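Adenylate kinase (Cryptosporidium parvum Iowa II, PDB 3BE4) probably transfers a phosphoryl group from ATP to AMP, as adenylate kinases do, and binds the two-substrate mimic bis(adenosine)-5'-pentaphosphate. Local coordinates at residues F63-F77 and F91-L105. Residues are numbered along the deposited sequence; the frame is centred on the assembly and turned at random. Where two conformers were deposited one is given.
Sequences FVGDEIVLGLVKEKF and FPRTIPQAEGLAKIL. With AP5 (bis(adenosine)-5'-pentaphosphate), chain C.
The contact lines an adenine pocket, the AMP site by comparison with other adenylate kinases; beside it Asp66, at the start of helix 66-77, meets Thr94, the N-cap of helix 95-105, and Gln97 in its first turn. Asp66 OD1 takes two bonds: Gln97 NE2 approaches on the anti side at 2.8 Å, the amide nearly perpendicular to the carboxylate, while Thr94 OG1 donates from above the carboxylate plane at 2.9 Å. Thr94 OG1 also accepts from Gln97 N. Gln97 reaches across with an extended chain (chi2 178°), its amide rotation fixed from both ends: NE2 also donates to AP5 N1A (3.0 Å), and OE1 accepts from AP5 N6A (3.0 Å) and Arg93 N. Arg93 passes its guanidinium over the adenine's five-membered ring, the planes tilted by about 45°, to bond AP5 O1B; its CD covers the Phe63 face. Farther along, Val73 CG2 stands over the centre of the Phe91 ring (3.8 Å), and Leu70 CD2 meets that ring's edge. Ile104 is a knob among Leu70, Val73, Lys74 and Phe77. The helices cross at -30°. Asp66 is thus a second-shell residue positioning the glutamine that reads adenine N1 and N6, as in the nucleoside monophosphate kinase fold.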
loop_
_atom_site.group_PDB
_atom_site.type_symbol
_atom_site.label_atom_id
_atom_site.label_comp_id
_atom_site.label_asym_id
_atom_site.label_seq_id
_atom_site.Cartn_x
_atom_site.Cartn_y
_atom_site.Cartn_z
ATOM N N PHE A 63 9.045 -9.704 -5.463
ATOM C CA PHE A 63 7.919 -10.130 -4.738
ATOM C C PHE A 63 8.193 -11.282 -3.795
ATOM O O PHE A 63 8.853 -12.263 -4.179
ATOM C CB PHE A 63 6.761 -10.601 -5.605
ATOM C CG PHE A 63 6.153 -9.517 -6.415
ATOM C CD1 PHE A 63 6.503 -8.118 -6.253
ATOM C CD2 PHE A 63 5.155 -9.867 -7.361
ATOM C CE1 PHE A 63 5.836 -7.080 -7.032
ATOM C CE2 PHE A 63 4.512 -8.889 -8.143
ATOM C CZ PHE A 63 4.755 -7.470 -7.927
ATOM N N VAL A 64 7.591 -11.259 -2.588
ATOM C CA VAL A 64 7.604 -12.400 -1.776
ATOM C C VAL A 64 6.543 -13.329 -2.348
ATOM O O VAL A 64 5.645 -12.897 -3.090
ATOM C CB VAL A 64 7.276 -11.908 -0.323
ATOM C CG1 VAL A 64 6.947 -13.038 0.630
ATOM C CG2 VAL A 64 8.455 -11.040 0.171
ATOM N N GLY A 65 6.613 -14.604 -1.981
ATOM C CA GLY A 65 5.632 -15.625 -2.447
ATOM C C GLY A 65 4.132 -15.303 -2.256
ATOM O O GLY A 65 3.744 -14.709 -1.193
ATOM N N ASP A 66 3.286 -15.580 -3.233
ATOM C CA ASP A 66 1.851 -15.338 -3.132
ATOM C C ASP A 66 1.281 -15.944 -1.872
ATOM O O ASP A 66 0.437 -15.328 -1.172
ATOM C CB ASP A 66 1.154 -15.958 -4.303
ATOM C CG ASP A 66 1.347 -15.111 -5.601
ATOM O OD1 ASP A 66 1.660 -13.842 -5.603
ATOM O OD2 ASP A 66 1.165 -15.692 -6.758
ATOM N N GLU A 67 1.706 -17.149 -1.526
ATOM C CA GLU A 67 1.123 -17.882 -0.434
ATOM C C GLU A 67 1.461 -17.238 0.918
ATOM O O GLU A 67 0.650 -17.259 1.831
ATOM C CB GLU A 67 1.505 -19.384 -0.548
ATOM C CG GLU A 67 2.984 -19.856 -0.784
ATOM C CD GLU A 67 3.919 -18.994 -1.641
ATOM O OE1 GLU A 67 3.669 -18.796 -2.876
ATOM O OE2 GLU A 67 4.910 -18.535 -1.008
ATOM N N ILE A 68 2.636 -16.698 1.029
ATOM C CA ILE A 68 3.066 -16.042 2.246
ATOM C C ILE A 68 2.157 -14.782 2.473
ATOM O O ILE A 68 1.632 -14.574 3.597
ATOM C CB ILE A 68 4.525 -15.596 2.086
ATOM C CG1 ILE A 68 5.364 -16.895 2.145
ATOM C CG2 ILE A 68 4.963 -14.723 3.250
ATOM C CD1 ILE A 68 6.859 -16.701 1.784
ATOM N N VAL A 69 2.025 -13.925 1.466
ATOM C CA VAL A 69 1.242 -12.774 1.683
ATOM C C VAL A 69 -0.232 -13.074 1.800
ATOM O O VAL A 69 -0.955 -12.440 2.599
ATOM C CB VAL A 69 1.579 -11.701 0.695
ATOM C CG1 VAL A 69 0.726 -10.572 0.943
ATOM C CG2 VAL A 69 3.088 -11.366 0.805
ATOM N N LEU A 70 -0.753 -14.033 1.010
ATOM C CA LEU A 70 -2.174 -14.405 1.206
ATOM C C LEU A 70 -2.405 -14.918 2.669
ATOM O O LEU A 70 -3.439 -14.611 3.255
ATOM C CB LEU A 70 -2.487 -15.554 0.243
ATOM C CG LEU A 70 -2.911 -14.954 -1.107
ATOM C CD1 LEU A 70 -2.788 -16.007 -2.286
ATOM C CD2 LEU A 70 -4.323 -14.371 -1.112
ATOM N N GLY A 71 -1.409 -15.585 3.252
ATOM C CA GLY A 71 -1.493 -16.104 4.653
ATOM C C GLY A 71 -1.660 -14.945 5.602
ATOM O O GLY A 71 -2.472 -14.992 6.532
ATOM N N LEU A 72 -0.852 -13.929 5.374
ATOM C CA LEU A 72 -0.855 -12.756 6.315
ATOM C C LEU A 72 -2.155 -12.006 6.150
ATOM O O LEU A 72 -2.726 -11.547 7.215
ATOM C CB LEU A 72 0.285 -11.774 6.051
ATOM C CG LEU A 72 1.702 -12.330 6.277
ATOM C CD1 LEU A 72 2.703 -11.234 5.796
ATOM C CD2 LEU A 72 1.833 -12.739 7.716
ATOM N N VAL A 73 -2.668 -11.852 4.940
ATOM C CA VAL A 73 -3.946 -11.112 4.767
ATOM C C VAL A 73 -5.096 -11.964 5.336
ATOM O O VAL A 73 -5.983 -11.454 6.011
ATOM C CB VAL A 73 -4.145 -10.779 3.331
ATOM C CG1 VAL A 73 -5.573 -10.313 3.020
ATOM C CG2 VAL A 73 -2.954 -9.735 2.927
ATOM N N LYS A 74 -5.136 -13.262 5.002
ATOM C CA LYS A 74 -6.208 -14.100 5.507
ATOM C C LYS A 74 -6.234 -14.036 7.050
ATOM O O LYS A 74 -7.333 -14.043 7.601
ATOM C CB LYS A 74 -5.840 -15.556 5.086
ATOM C CG LYS A 74 -6.962 -16.584 5.492
ATOM C CD LYS A 74 -7.030 -17.838 4.588
ATOM C CE LYS A 74 -8.357 -18.567 4.933
ATOM N NZ LYS A 74 -8.261 -19.267 6.234
ATOM N N GLU A 75 -5.080 -14.017 7.707
ATOM C CA GLU A 75 -4.978 -14.014 9.141
ATOM C C GLU A 75 -5.724 -12.757 9.620
ATOM O O GLU A 75 -6.561 -12.797 10.603
ATOM C CB GLU A 75 -3.530 -13.991 9.580
ATOM C CG GLU A 75 -3.392 -13.876 11.086
ATOM C CD GLU A 75 -1.953 -13.942 11.571
ATOM O OE1 GLU A 75 -1.061 -13.260 11.007
ATOM O OE2 GLU A 75 -1.736 -14.614 12.610
ATOM N N LYS A 76 -5.556 -11.625 8.917
ATOM C CA LYS A 76 -6.284 -10.372 9.404
ATOM C C LYS A 76 -7.754 -10.535 9.320
ATOM O O LYS A 76 -8.562 -10.142 10.242
ATOM C CB LYS A 76 -5.936 -9.181 8.529
ATOM C CG LYS A 76 -4.457 -8.811 8.528
ATOM C CD LYS A 76 -4.114 -7.941 9.703
ATOM C CE LYS A 76 -2.653 -8.143 10.103
ATOM N NZ LYS A 76 -2.456 -7.606 11.510
ATOM N N PHE A 77 -8.259 -11.024 8.180
ATOM C CA PHE A 77 -9.677 -11.269 7.987
ATOM C C PHE A 77 -10.194 -12.256 9.007
ATOM O O PHE A 77 -11.238 -11.967 9.590
ATOM C CB PHE A 77 -9.921 -11.811 6.587
ATOM C CG PHE A 77 -9.988 -10.657 5.583
ATOM C CD1 PHE A 77 -11.181 -9.995 5.298
ATOM C CD2 PHE A 77 -8.820 -10.245 4.878
ATOM C CE1 PHE A 77 -11.287 -8.904 4.364
ATOM C CE2 PHE A 77 -8.869 -9.135 3.894
ATOM C CZ PHE A 77 -10.076 -8.521 3.596
ATOM N N PHE A 91 -1.537 -4.789 -2.046
ATOM C CA PHE A 91 -2.072 -6.190 -2.129
ATOM C C PHE A 91 -3.464 -5.987 -2.612
ATOM O O PHE A 91 -4.173 -5.128 -2.090
ATOM C CB PHE A 91 -2.109 -6.859 -0.714
ATOM C CG PHE A 91 -2.768 -8.181 -0.740
ATOM C CD1 PHE A 91 -2.013 -9.357 -0.905
ATOM C CD2 PHE A 91 -4.141 -8.252 -0.721
ATOM C CE1 PHE A 91 -2.705 -10.612 -1.014
ATOM C CE2 PHE A 91 -4.793 -9.521 -0.796
ATOM C CZ PHE A 91 -4.084 -10.663 -0.987
ATOM N N PRO A 92 -3.918 -6.822 -3.483
ATOM C CA PRO A 92 -3.068 -7.806 -4.245
ATOM C C PRO A 92 -2.076 -7.179 -5.190
ATOM O O PRO A 92 -2.328 -6.091 -5.652
ATOM C CB PRO A 92 -4.145 -8.560 -5.152
ATOM C CG PRO A 92 -5.242 -7.630 -5.214
ATOM C CD PRO A 92 -5.323 -6.852 -3.896
ATOM N N ARG A 93 -1.003 -7.880 -5.567
ATOM C CA ARG A 93 -0.153 -7.269 -6.537
ATOM C C ARG A 93 0.146 -8.301 -7.629
ATOM O O ARG A 93 0.914 -8.013 -8.507
ATOM C CB ARG A 93 1.059 -6.445 -5.812
ATOM C CG ARG A 93 2.026 -7.264 -5.156
ATOM C CD ARG A 93 3.220 -6.366 -4.923
ATOM N NE ARG A 93 3.013 -5.479 -3.735
ATOM C CZ ARG A 93 3.829 -4.461 -3.490
ATOM N NH1 ARG A 93 4.826 -4.068 -4.296
ATOM N NH2 ARG A 93 3.603 -3.797 -2.318
ATOM N N THR A 94 -0.519 -9.476 -7.610
ATOM C CA THR A 94 -0.449 -10.438 -8.712
ATOM C C THR A 94 -1.889 -10.972 -8.894
ATOM O O THR A 94 -2.742 -10.873 -8.007
ATOM C CB THR A 94 0.436 -11.667 -8.416
ATOM O OG1 THR A 94 -0.151 -12.409 -7.294
ATOM C CG2 THR A 94 1.839 -11.274 -8.108
ATOM N N ILE A 95 -2.138 -11.604 -10.030
ATOM C CA ILE A 95 -3.408 -12.177 -10.307
ATOM C C ILE A 95 -3.703 -13.329 -9.308
ATOM O O ILE A 95 -4.833 -13.303 -8.827
ATOM C CB ILE A 95 -3.496 -12.678 -11.850
ATOM C CG1 ILE A 95 -3.416 -11.484 -12.754
ATOM C CG2 ILE A 95 -4.808 -13.394 -12.042
ATOM C CD1 ILE A 95 -4.662 -10.542 -12.574
ATOM N N PRO A 96 -2.778 -14.297 -9.006
ATOM C CA PRO A 96 -3.086 -15.287 -7.936
ATOM C C PRO A 96 -3.452 -14.674 -6.601
ATOM O O PRO A 96 -4.333 -15.170 -5.923
ATOM C CB PRO A 96 -1.860 -16.220 -7.866
ATOM C CG PRO A 96 -1.310 -16.062 -9.305
ATOM C CD PRO A 96 -1.504 -14.635 -9.722
ATOM N N GLN A 97 -2.874 -13.523 -6.301
ATOM C CA GLN A 97 -3.336 -12.839 -4.996
ATOM C C GLN A 97 -4.716 -12.292 -5.114
ATOM O O GLN A 97 -5.431 -12.323 -4.124
ATOM C CB GLN A 97 -2.378 -11.723 -4.703
ATOM C CG GLN A 97 -1.022 -12.282 -4.270
ATOM C CD GLN A 97 0.031 -11.156 -3.989
ATOM O OE1 GLN A 97 -0.377 -10.019 -3.754
ATOM N NE2 GLN A 97 1.361 -11.468 -4.136
ATOM N N ALA A 98 -5.075 -11.720 -6.270
ATOM C CA ALA A 98 -6.456 -11.191 -6.494
ATOM C C ALA A 98 -7.497 -12.353 -6.380
ATOM O O ALA A 98 -8.554 -12.190 -5.787
ATOM C CB ALA A 98 -6.596 -10.524 -7.881
ATOM N N GLU A 99 -7.156 -13.459 -7.016
ATOM C CA GLU A 99 -8.078 -14.628 -6.960
ATOM C C GLU A 99 -8.157 -15.132 -5.507
ATOM O O GLU A 99 -9.226 -15.621 -5.091
ATOM C CB GLU A 99 -7.571 -15.736 -7.925
ATOM C CG GLU A 99 -7.548 -15.273 -9.393
ATOM C CD GLU A 99 -6.833 -16.220 -10.309
ATOM O OE1 GLU A 99 -5.839 -16.909 -9.880
ATOM O OE2 GLU A 99 -7.255 -16.186 -11.517
ATOM N N GLY A 100 -7.023 -15.130 -4.786
ATOM C CA GLY A 100 -6.966 -15.646 -3.420
ATOM C C GLY A 100 -7.814 -14.708 -2.587
ATOM O O GLY A 100 -8.582 -15.150 -1.769
ATOM N N LEU A 101 -7.688 -13.394 -2.790
ATOM C CA LEU A 101 -8.570 -12.469 -2.080
ATOM C C LEU A 101 -10.089 -12.655 -2.372
ATOM O O LEU A 101 -10.912 -12.587 -1.418
ATOM C CB LEU A 101 -8.195 -10.985 -2.402
ATOM C CG LEU A 101 -9.094 -9.881 -1.690
ATOM C CD1 LEU A 101 -9.004 -9.997 -0.165
ATOM C CD2 LEU A 101 -8.694 -8.514 -2.222
ATOM N N ALA A 102 -10.435 -12.891 -3.655
ATOM C CA ALA A 102 -11.840 -13.125 -4.015
ATOM C C ALA A 102 -12.387 -14.338 -3.196
ATOM O O ALA A 102 -13.501 -14.286 -2.731
ATOM C CB ALA A 102 -11.863 -13.437 -5.535
ATOM N N LYS A 103 -11.579 -15.361 -2.965
ATOM C CA LYS A 103 -11.962 -16.562 -2.171
ATOM C C LYS A 103 -12.143 -16.205 -0.726
ATOM O O LYS A 103 -13.111 -16.643 -0.087
ATOM C CB LYS A 103 -10.912 -17.679 -2.317
ATOM C CG LYS A 103 -10.875 -18.205 -3.744
ATOM C CD LYS A 103 -9.878 -19.396 -3.943
ATOM C CE LYS A 103 -9.542 -19.628 -5.428
ATOM N NZ LYS A 103 -8.230 -20.415 -5.333
ATOM N N ILE A 104 -11.238 -15.384 -0.176
ATOM C CA ILE A 104 -11.336 -14.982 1.208
ATOM C C ILE A 104 -12.606 -14.222 1.361
ATOM O O ILE A 104 -13.405 -14.498 2.323
ATOM C CB ILE A 104 -10.132 -14.054 1.603
ATOM C CG1 ILE A 104 -8.883 -14.834 1.776
ATOM C CG2 ILE A 104 -10.483 -13.285 2.933
ATOM C CD1 ILE A 104 -7.542 -13.960 1.825
ATOM N N LEU A 105 -12.933 -13.264 0.476
ATOM C CA LEU A 105 -14.136 -12.435 0.646
ATOM C C LEU A 105 -15.380 -13.318 0.385
ATOM O O LEU A 105 -16.449 -13.082 0.966
ATOM C CB LEU A 105 -14.211 -11.251 -0.313
ATOM C CG LEU A 105 -13.080 -10.215 -0.100
ATOM C CD1 LEU A 105 -12.933 -9.220 -1.261
ATOM C CD2 LEU A 105 -13.325 -9.468 1.257
HETATM P PA AP5 C . 5.755 -1.766 0.127
HETATM O O1A AP5 C . 6.171 -1.298 1.531
HETATM O O2A AP5 C . 4.348 -1.754 -0.246
HETATM O O3A AP5 C . 6.608 -0.954 -0.958
HETATM P PB AP5 C . 6.280 -0.560 -2.462
HETATM O O1B AP5 C . 5.364 -1.508 -3.068
HETATM O O2B AP5 C . 7.627 -0.234 -3.123
HETATM O O3B AP5 C . 5.446 0.872 -2.184
HETATM P PG AP5 C . 5.807 2.063 -1.233
HETATM O O1G AP5 C . 7.220 2.451 -1.500
HETATM O O2G AP5 C . 5.392 1.664 0.124
HETATM O O3G AP5 C . 4.825 3.105 -1.901
HETATM P PD AP5 C . 3.494 3.909 -1.405
HETATM O O1D AP5 C . 3.135 3.415 -0.069
HETATM O O2D AP5 C . 2.559 3.846 -2.540
HETATM O O3D AP5 C . 4.024 5.418 -1.371
HETATM P PE AP5 C . 4.270 6.344 -0.097
HETATM O O1E AP5 C . 5.203 5.691 0.776
HETATM O O2E AP5 C . 2.962 6.831 0.493
HETATM O O5F AP5 C . 6.246 -3.256 -0.178
HETATM C C5F AP5 C . 7.585 -3.499 0.283
HETATM C C4F AP5 C . 8.011 -4.796 -0.521
HETATM O O4F AP5 C . 7.455 -5.893 0.164
HETATM C C3F AP5 C . 7.591 -4.942 -1.935
HETATM O O3F AP5 C . 8.458 -4.265 -2.818
HETATM C C2F AP5 C . 7.744 -6.474 -2.029
HETATM O O2F AP5 C . 9.169 -6.870 -1.971
HETATM C C1F AP5 C . 7.101 -6.960 -0.743
HETATM N N9A AP5 C . 5.676 -7.077 -0.901
HETATM C C8A AP5 C . 4.745 -6.211 -0.262
HETATM N N7A AP5 C . 3.510 -6.565 -0.574
HETATM C C5A AP5 C . 3.604 -7.713 -1.388
HETATM C C6A AP5 C . 2.632 -8.524 -1.941
HETATM N N6A AP5 C . 1.309 -8.331 -1.985
HETATM N N1A AP5 C . 3.151 -9.601 -2.702
HETATM C C2A AP5 C . 4.449 -9.808 -2.725
HETATM N N3A AP5 C . 5.432 -9.050 -2.193
HETATM C C4A AP5 C . 4.953 -7.976 -1.413
HETATM O O5J AP5 C . 4.868 7.615 -0.799
HETATM C C5J AP5 C . 6.269 7.576 -1.364
HETATM C C4J AP5 C . 6.808 9.010 -1.173
HETATM O O4J AP5 C . 6.091 10.028 -1.897
HETATM C C3J AP5 C . 6.916 9.392 0.305
HETATM O O3J AP5 C . 8.094 10.143 0.507
HETATM C C2J AP5 C . 5.742 10.320 0.351
HETATM O O2J AP5 C . 5.913 11.311 1.355
HETATM C C1J AP5 C . 5.662 11.095 -0.891
HETATM N N9B AP5 C . 4.396 11.514 -1.408
HETATM C C8B AP5 C . 3.169 10.875 -1.244
HETATM N N7B AP5 C . 2.247 11.559 -1.947
HETATM C C5B AP5 C . 2.863 12.629 -2.551
HETATM C C6B AP5 C . 2.447 13.580 -3.535
HETATM N N6B AP5 C . 1.177 13.600 -3.939
HETATM N N1B AP5 C . 3.361 14.490 -3.971
HETATM C C2B AP5 C . 4.704 14.384 -3.578
HETATM N N3B AP5 C . 5.181 13.438 -2.713
HETATM C C4B AP5 C . 4.280 12.489 -2.266
#